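Local coordinates for protein nucleoside-diphosphate-sugar epimerase (Pseudomonas aeruginosa, PDB 2X4G) that probably acts as an NAD(P)-dependent oxidoreductase or epimerase of the extended short-chain dehydrogenase/reductase type, its own substrate and reaction being unestablished, at residues G139-F144 and E237-L241; M228-R234 and E314-F318. One frame throughout, in Å; residues are numbered along the deposited sequence.

Contact 1. Residues G139-F144 and E237-L241; sequences GHEGLF and ERYLL
Polar bonds from Arg238 and Glu141 do most of the joining between 139-144 and 237-241, and they run in both directions. From the strand, the guanidinium of Arg238 reaches two carbonyls of the loop: NH2 gives a hydrogen bond to Glu141 O at 3.1 Å, approaching from above the carbonyl plane, and a weak one to Leu143 O. NE adds a weak bond to Glu141 O. A bend at chi3 (-87°) turns the end of the arginine into the loop, and Asp163 takes NH1 in a salt bridge. From the loop, Glu141 OE1 accepts the backbone N-H of Leu240 at 2.7 Å in a nearly straight bond, on the anti side of the carboxylate. Glutamate is long enough to span to the strand, its chain bent at chi2 (85°). A water may also link OE1 to Leu240 O.

Residues 139-144 belong to the loop between strand 121-124 and helix 154-171, while Arg238 starts strand 238-247, which pairs in parallel with strand 176-185 of the Rossmann-type sheet. A type I turn from His140 to Leu143 shapes the loop and brings both carbonyls to NH2; a planar group with N-H donors round its edge suits this.

Stacking covers one face of that group, while the carbonyls take its edge. The flat Phe144 ring matches the flat guanidinium, planes 13° apart and centres 3.9 Å apart, an off-centre cation-pi contact.

Apolar contact is slighter: Leu240 CD1 comes within 3.6 Å of His140 CA, its branched end resting against the loop backbone, while Glu141 CG lies 3.9 Å from Arg238 CB.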
ATOM      1  N   GLY A 139      17.654   2.262  23.978  1.00 53.22           N
ATOM      2  CA  GLY A 139      16.396   2.251  24.693  1.00 53.13           C
ATOM      3  C   GLY A 139      16.316   1.263  25.841  1.00 52.45           C
ATOM      4  O   GLY A 139      17.003   0.242  25.862  1.00 51.49           O
ATOM      5  N   HIS A 140      15.444   1.579  26.791  1.00 52.52           N
ATOM      6  CA  HIS A 140      15.328   0.825  28.021  1.00 52.15           C
ATOM      7  C   HIS A 140      13.866   0.809  28.476  1.00 51.80           C
ATOM      8  O   HIS A 140      13.021   1.527  27.937  1.00 52.40           O
ATOM      9  CB  HIS A 140      16.270   1.416  29.101  1.00 53.42           C
ATOM     10  CG  HIS A 140      15.998   2.853  29.434  1.00 55.01           C
ATOM     11  ND1 HIS A 140      15.065   3.237  30.375  1.00 55.77           N
ATOM     12  CD2 HIS A 140      16.530   3.998  28.944  1.00 55.41           C
ATOM     13  CE1 HIS A 140      15.024   4.555  30.440  1.00 56.00           C
ATOM     14  NE2 HIS A 140      15.904   5.042  29.584  1.00 56.04           N
ATOM     15  N   GLU A 141      13.587  -0.005  29.482  1.00 50.92           N
ATOM     16  CA  GLU A 141      12.223  -0.287  29.903  1.00 50.48           C
ATOM     17  C   GLU A 141      11.446   0.918  30.468  1.00 51.58           C
ATOM     18  O   GLU A 141      10.213   0.894  30.532  1.00 51.70           O
ATOM     19  CB  GLU A 141      12.254  -1.401  30.938  1.00 50.14           C
ATOM     20  CG  GLU A 141      12.610  -2.767  30.374  1.00 49.37           C
ATOM     21  CD  GLU A 141      14.102  -3.055  30.256  1.00 49.50           C
ATOM     22  OE1 GLU A 141      14.440  -4.183  29.838  1.00 48.25           O
ATOM     23  OE2 GLU A 141      14.928  -2.174  30.561  1.00 50.04           O
ATOM     24  N   GLY A 142      12.162   1.956  30.886  1.00 52.41           N
ATOM     25  CA  GLY A 142      11.555   3.144  31.455  1.00 53.58           C
ATOM     26  C   GLY A 142      10.995   4.107  30.433  1.00 54.18           C
ATOM     27  O   GLY A 142      10.368   5.083  30.800  1.00 55.29           O
ATOM     28  N   LEU A 143      11.229   3.851  29.148  1.00 54.01           N
ATOM     29  CA  LEU A 143      10.723   4.717  28.087  1.00 54.68           C
ATOM     30  C   LEU A 143       9.250   4.442  27.857  1.00 54.92           C
ATOM     31  O   LEU A 143       8.900   3.410  27.340  1.00 54.14           O
ATOM     32  CB  LEU A 143      11.493   4.489  26.782  1.00 53.66           C
ATOM     33  CG  LEU A 143      12.983   4.814  26.790  1.00 54.12           C
ATOM     34  CD1 LEU A 143      13.512   4.702  25.388  1.00 53.36           C
ATOM     35  CD2 LEU A 143      13.247   6.230  27.341  1.00 56.66           C
ATOM     36  N   PHE A 144       8.390   5.373  28.235  1.00 56.98           N
ATOM     37  CA  PHE A 144       6.964   5.231  28.008  1.00 57.77           C
ATOM     38  C   PHE A 144       6.416   6.420  27.242  1.00 59.78           C
ATOM     39  O   PHE A 144       6.904   7.537  27.365  1.00 61.15           O
ATOM     40  CB  PHE A 144       6.226   5.164  29.334  1.00 58.29           C
ATOM     41  CG  PHE A 144       6.431   3.894  30.091  1.00 57.08           C
ATOM     42  CD1 PHE A 144       7.371   3.818  31.092  1.00 57.63           C
ATOM     43  CD2 PHE A 144       5.649   2.788  29.835  1.00 56.36           C
ATOM     44  CE1 PHE A 144       7.541   2.656  31.806  1.00 57.32           C
ATOM     45  CE2 PHE A 144       5.812   1.621  30.552  1.00 55.32           C
ATOM     46  CZ  PHE A 144       6.755   1.554  31.530  1.00 55.92           C
ATOM     47  N   GLU A 237       6.316  -5.708  35.108  1.00 48.39           N
ATOM     48  CA  GLU A 237       7.522  -5.107  34.535  1.00 48.43           C
ATOM     49  C   GLU A 237       7.800  -5.582  33.102  1.00 46.93           C
ATOM     50  O   GLU A 237       7.396  -6.676  32.700  1.00 46.32           O
ATOM     51  CB  GLU A 237       8.723  -5.439  35.406  1.00 49.19           C
ATOM     52  CG  GLU A 237       8.661  -4.887  36.840  1.00 52.52           C
ATOM     53  CD  GLU A 237       8.535  -3.385  36.868  1.00 57.16           C
ATOM     54  OE1 GLU A 237       7.651  -2.870  37.600  1.00 61.01           O
ATOM     55  OE2 GLU A 237       9.304  -2.718  36.135  1.00 60.21           O
ATOM     56  N   ARG A 238       8.495  -4.750  32.337  1.00 46.51           N
ATOM     57  CA  ARG A 238       8.998  -5.131  31.009  1.00 45.37           C
ATOM     58  C   ARG A 238      10.437  -5.616  31.127  1.00 44.65           C
ATOM     59  O   ARG A 238      11.177  -5.186  32.019  1.00 45.67           O
ATOM     60  CB  ARG A 238       8.955  -3.949  30.039  1.00 45.80           C
ATOM     61  CG  ARG A 238       7.654  -3.166  30.102  1.00 48.03           C
ATOM     62  CD  ARG A 238       7.329  -2.403  28.835  1.00 49.72           C
ATOM     63  NE  ARG A 238       7.948  -1.082  28.819  1.00 53.14           N
ATOM     64  CZ  ARG A 238       7.471  -0.012  28.174  1.00 55.18           C
ATOM     65  NH1 ARG A 238       6.337  -0.059  27.477  1.00 54.76           N
ATOM     66  NH2 ARG A 238       8.137   1.128  28.249  1.00 57.32           N
ATOM     67  N   TYR A 239      10.836  -6.524  30.243  1.00 43.01           N
ATOM     68  CA  TYR A 239      12.229  -6.944  30.167  1.00 41.83           C
ATOM     69  C   TYR A 239      12.648  -7.074  28.720  1.00 40.47           C
ATOM     70  O   TYR A 239      12.160  -7.936  27.988  1.00 38.61           O
ATOM     71  CB  TYR A 239      12.440  -8.265  30.893  1.00 41.74           C
ATOM     72  CG  TYR A 239      12.214  -8.159  32.365  1.00 43.02           C
ATOM     73  CD1 TYR A 239      10.966  -8.408  32.917  1.00 42.79           C
ATOM     74  CD2 TYR A 239      13.243  -7.776  33.209  1.00 43.85           C
ATOM     75  CE1 TYR A 239      10.762  -8.308  34.284  1.00 44.01           C
ATOM     76  CE2 TYR A 239      13.042  -7.661  34.569  1.00 45.38           C
ATOM     77  CZ  TYR A 239      11.803  -7.934  35.099  1.00 45.73           C
ATOM     78  OH  TYR A 239      11.619  -7.816  36.454  1.00 48.56           O
ATOM     79  N   LEU A 240      13.545  -6.178  28.316  1.00 40.61           N
ATOM     80  CA  LEU A 240      14.163  -6.225  27.004  1.00 39.83           C
ATOM     81  C   LEU A 240      15.180  -7.390  26.915  1.00 39.47           C
ATOM     82  O   LEU A 240      16.089  -7.530  27.747  1.00 39.05           O
ATOM     83  CB  LEU A 240      14.831  -4.896  26.711  1.00 40.61           C
ATOM     84  CG  LEU A 240      13.915  -3.715  26.403  1.00 40.56           C
ATOM     85  CD1 LEU A 240      14.702  -2.409  26.491  1.00 38.41           C
ATOM     86  CD2 LEU A 240      13.289  -3.904  24.997  1.00 39.67           C
ATOM     87  N   LEU A 241      14.973  -8.239  25.905  1.00 38.66           N
ATOM     88  CA  LEU A 241      15.771  -9.424  25.689  1.00 37.61           C
ATOM     89  C   LEU A 241      16.547  -9.130  24.414  1.00 37.57           C
ATOM     90  O   LEU A 241      15.993  -9.171  23.345  1.00 36.67           O
ATOM     91  CB  LEU A 241      14.862 -10.655  25.569  1.00 36.84           C
ATOM     92  CG  LEU A 241      13.915 -10.903  26.769  1.00 35.82           C
ATOM     93  CD1 LEU A 241      12.974 -12.059  26.514  1.00 31.50           C
ATOM     94  CD2 LEU A 241      14.698 -11.141  28.072  1.00 34.20           C
TER
HETATM   95  O   HOH W   1      16.887  -5.778  29.632  1.00 29.51           O

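Contact 2. Residues M228-R234 and E314-F318; sequences MALERGR and ELGFF
Leu315 brings its two methyls to the end of helix 219-232: CD1 rests 3.9 Å from Ala229 CA, and CD2 lies 3.6 Å from Gly233 N, just past the last turn. The small residues Ala229 and Gly233 let the branched leucine come this near the backbone.

Met228 and Phe317 cross at about a right angle. Met228 SD touches Phe317 CB at 3.8 Å and stands at the edge of the ring, 5.5 Å from its centroid, a Met-aromatic contact made edge-on. With Phe317 CG anti to the backbone N (chi1 173°), the ring is turned so that its edge, not its face, meets the methionine. Methionine suits the place because its flexible unbranched chain, bent at chi3, can lay SD against Phe317 CB and CE against the ring edge beside CD2.

Arg232 runs extended from CG to NE alongside Leu315, and its NH1 donates to Leu315 O at 2.6 Å, with the oxygen near the guanidinium plane. The arginine thus binds this carbonyl just before Gly316, with positive phi, turns the chain away. Arg234 and Glu314 also cross at about a right angle, their planes 37° apart. Arg234 NH2 faces both carboxylate oxygens, in a salt bridge with Glu314 OE1 at 2.7 Å and a weak bond to OE2, which Tyr239 OH also meets.

Helix 219-232 thereby ends against the end of helix 309-315. Ala229 also packs on Leu122 of strand 121-124, while Leu315 and Phe317 rest on Tyr239 and Leu241 of strand 238-247.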
ATOM      1  N   MET A 228      12.890 -17.254  31.222  1.00 38.72           N
ATOM      2  CA  MET A 228      13.489 -16.628  32.376  1.00 40.06           C
ATOM      3  C   MET A 228      12.661 -15.463  32.900  1.00 40.20           C
ATOM      4  O   MET A 228      12.589 -15.251  34.099  1.00 41.12           O
ATOM      5  CB  MET A 228      14.908 -16.151  32.055  1.00 40.82           C
ATOM      6  CG  MET A 228      15.959 -17.248  32.026  1.00 43.30           C
ATOM      7  SD  MET A 228      17.605 -16.533  31.894  1.00 50.06           S
ATOM      8  CE  MET A 228      18.250 -17.512  30.539  1.00 48.10           C
ATOM      9  N   ALA A 229      12.069 -14.682  32.009  1.00 39.82           N
ATOM     10  CA  ALA A 229      11.174 -13.605  32.432  1.00 40.12           C
ATOM     11  C   ALA A 229       9.996 -14.212  33.146  1.00 40.07           C
ATOM     12  O   ALA A 229       9.587 -13.701  34.171  1.00 40.54           O
ATOM     13  CB  ALA A 229      10.684 -12.795  31.238  1.00 39.84           C
ATOM     14  N   LEU A 230       9.471 -15.309  32.591  1.00 39.54           N
ATOM     15  CA  LEU A 230       8.256 -15.946  33.094  1.00 39.94           C
ATOM     16  C   LEU A 230       8.492 -16.419  34.510  1.00 41.54           C
ATOM     17  O   LEU A 230       7.681 -16.136  35.387  1.00 42.32           O
ATOM     18  CB  LEU A 230       7.817 -17.116  32.199  1.00 39.11           C
ATOM     19  CG  LEU A 230       6.601 -17.967  32.600  1.00 38.38           C
ATOM     20  CD1 LEU A 230       5.314 -17.222  32.391  1.00 37.20           C
ATOM     21  CD2 LEU A 230       6.559 -19.246  31.798  1.00 37.17           C
ATOM     22  N   GLU A 231       9.620 -17.094  34.743  1.00 42.08           N
ATOM     23  CA  GLU A 231       9.926 -17.620  36.071  1.00 43.20           C
ATOM     24  C   GLU A 231      10.368 -16.536  37.034  1.00 43.66           C
ATOM     25  O   GLU A 231      10.093 -16.657  38.214  1.00 44.62           O
ATOM     26  CB  GLU A 231      11.005 -18.706  36.009  1.00 43.47           C
ATOM     27  CG  GLU A 231      10.582 -19.978  35.283  1.00 45.05           C
ATOM     28  CD  GLU A 231      11.506 -21.163  35.555  1.00 48.23           C
ATOM     29  OE1 GLU A 231      12.613 -21.221  34.975  1.00 47.95           O
ATOM     30  OE2 GLU A 231      11.115 -22.055  36.345  1.00 51.27           O
ATOM     31  N   ARG A 232      11.034 -15.487  36.540  1.00 43.30           N
ATOM     32  CA  ARG A 232      11.800 -14.563  37.412  1.00 44.21           C
ATOM     33  C   ARG A 232      11.451 -13.085  37.364  1.00 44.61           C
ATOM     34  O   ARG A 232      11.848 -12.354  38.250  1.00 45.20           O
ATOM     35  CB  ARG A 232      13.293 -14.665  37.138  1.00 43.98           C
ATOM     36  CG  ARG A 232      13.884 -15.995  37.515  1.00 45.61           C
ATOM     37  CD  ARG A 232      15.359 -16.094  37.155  1.00 47.32           C
ATOM     38  NE  ARG A 232      15.751 -17.490  36.980  1.00 49.43           N
ATOM     39  CZ  ARG A 232      16.873 -17.906  36.387  1.00 50.59           C
ATOM     40  NH1 ARG A 232      17.745 -17.040  35.886  1.00 51.17           N
ATOM     41  NH2 ARG A 232      17.124 -19.205  36.290  1.00 50.58           N
ATOM     42  N   GLY A 233      10.733 -12.628  36.350  1.00 44.49           N
ATOM     43  CA  GLY A 233      10.388 -11.212  36.270  1.00 45.35           C
ATOM     44  C   GLY A 233       9.480 -10.712  37.383  1.00 46.75           C
ATOM     45  O   GLY A 233       8.705 -11.476  37.958  1.00 46.67           O
ATOM     46  N   ARG A 234       9.586  -9.426  37.698  1.00 48.00           N
ATOM     47  CA  ARG A 234       8.614  -8.782  38.572  1.00 49.78           C
ATOM     48  C   ARG A 234       7.297  -8.523  37.808  1.00 49.40           C
ATOM     49  O   ARG A 234       7.280  -8.067  36.657  1.00 48.84           O
ATOM     50  CB  ARG A 234       9.169  -7.480  39.167  1.00 51.05           C
ATOM     51  CG  ARG A 234      10.462  -7.667  39.979  1.00 53.97           C
ATOM     52  CD  ARG A 234      10.783  -6.486  40.919  1.00 57.80           C
ATOM     53  NE  ARG A 234      10.407  -5.176  40.355  1.00 60.88           N
ATOM     54  CZ  ARG A 234      11.125  -4.467  39.477  1.00 62.14           C
ATOM     55  NH1 ARG A 234      10.669  -3.298  39.052  1.00 64.32           N
ATOM     56  NH2 ARG A 234      12.284  -4.912  39.005  1.00 61.60           N
ATOM     57  N   GLU A 314      18.366  -8.712  36.772  1.00 52.08           N
ATOM     58  CA  GLU A 314      17.218  -9.328  37.403  1.00 51.70           C
ATOM     59  C   GLU A 314      17.035 -10.770  36.993  1.00 50.25           C
ATOM     60  O   GLU A 314      16.818 -11.620  37.839  1.00 50.42           O
ATOM     61  CB  GLU A 314      15.958  -8.539  37.077  1.00 51.66           C
ATOM     62  CG  GLU A 314      16.085  -7.072  37.473  1.00 53.45           C
ATOM     63  CD  GLU A 314      14.764  -6.399  37.808  1.00 54.93           C
ATOM     64  OE1 GLU A 314      14.767  -5.153  37.910  1.00 55.19           O
ATOM     65  OE2 GLU A 314      13.728  -7.092  37.964  1.00 55.57           O
ATOM     66  N   LEU A 315      17.125 -11.055  35.701  1.00 48.80           N
ATOM     67  CA  LEU A 315      16.798 -12.405  35.200  1.00 47.76           C
ATOM     68  C   LEU A 315      17.992 -13.343  35.126  1.00 47.46           C
ATOM     69  O   LEU A 315      17.815 -14.549  35.071  1.00 47.59           O
ATOM     70  CB  LEU A 315      16.106 -12.345  33.832  1.00 46.22           C
ATOM     71  CG  LEU A 315      14.950 -11.345  33.760  1.00 45.83           C
ATOM     72  CD1 LEU A 315      14.347 -11.281  32.369  1.00 44.23           C
ATOM     73  CD2 LEU A 315      13.901 -11.692  34.810  1.00 45.21           C
ATOM     74  N   GLY A 316      19.197 -12.794  35.157  1.00 47.39           N
ATOM     75  CA  GLY A 316      20.386 -13.557  34.839  1.00 47.13           C
ATOM     76  C   GLY A 316      20.550 -13.731  33.334  1.00 46.18           C
ATOM     77  O   GLY A 316      21.404 -14.495  32.881  1.00 46.28           O
ATOM     78  N   PHE A 317      19.761 -13.009  32.539  1.00 45.29           N
ATOM     79  CA  PHE A 317      19.789 -13.233  31.102  1.00 43.91           C
ATOM     80  C   PHE A 317      20.705 -12.315  30.318  1.00 43.62           C
ATOM     81  O   PHE A 317      20.706 -11.105  30.491  1.00 43.82           O
ATOM     82  CB  PHE A 317      18.412 -13.123  30.478  1.00 43.04           C
ATOM     83  CG  PHE A 317      18.456 -13.188  28.989  1.00 42.29           C
ATOM     84  CD1 PHE A 317      18.556 -12.030  28.237  1.00 41.17           C
ATOM     85  CD2 PHE A 317      18.483 -14.413  28.342  1.00 41.72           C
ATOM     86  CE1 PHE A 317      18.635 -12.091  26.866  1.00 41.19           C
ATOM     87  CE2 PHE A 317      18.565 -14.480  26.968  1.00 41.48           C
ATOM     88  CZ  PHE A 317      18.653 -13.316  26.229  1.00 41.70           C
ATOM     89  N   PHE A 318      21.443 -12.912  29.395  1.00 43.09           N
ATOM     90  CA  PHE A 318      22.157 -12.144  28.393  1.00 42.59           C
ATOM     91  C   PHE A 318      22.673 -13.087  27.306  1.00 41.89           C
ATOM     92  O   PHE A 318      22.872 -14.265  27.554  1.00 42.22           O
ATOM     93  CB  PHE A 318      23.309 -11.337  29.038  1.00 43.47           C
ATOM     94  CG  PHE A 318      24.354 -12.179  29.712  1.00 42.05           C
ATOM     95  CD1 PHE A 318      25.421 -12.686  28.993  1.00 40.93           C
ATOM     96  CD2 PHE A 318      24.285 -12.443  31.058  1.00 42.57           C
ATOM     97  CE1 PHE A 318      26.380 -13.446  29.597  1.00 40.46           C
ATOM     98  CE2 PHE A 318      25.260 -13.208  31.676  1.00 42.17           C
ATOM     99  CZ  PHE A 318      26.301 -13.710  30.939  1.00 41.08           C
TER

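Overall arrangement
Tyr239 joins the two contacts, whose centres lie about 13 Å apart. Its neighbours Arg238 and Leu240 face the loop of contact 1, whereas its own side chain points away from that loop into contact 2. There Tyr239 OH probably hydrogen-bonds to Glu314 OE2 at 2.7 Å and to Arg234 N at 2.9 Å, and its ring packs against Gly233 and Leu315, with Tyr239 CD2 3.8 Å from Leu315 CD1. Strand 238-247 thus meets the 139-144 loop on one side and the two helix ends on the other. Lys310 of helix 309-315 forms a salt bridge with Glu237 and bonds Arg238 O. Along the chain the segments alternate, and a short connection joins helix 219-232 to the strand.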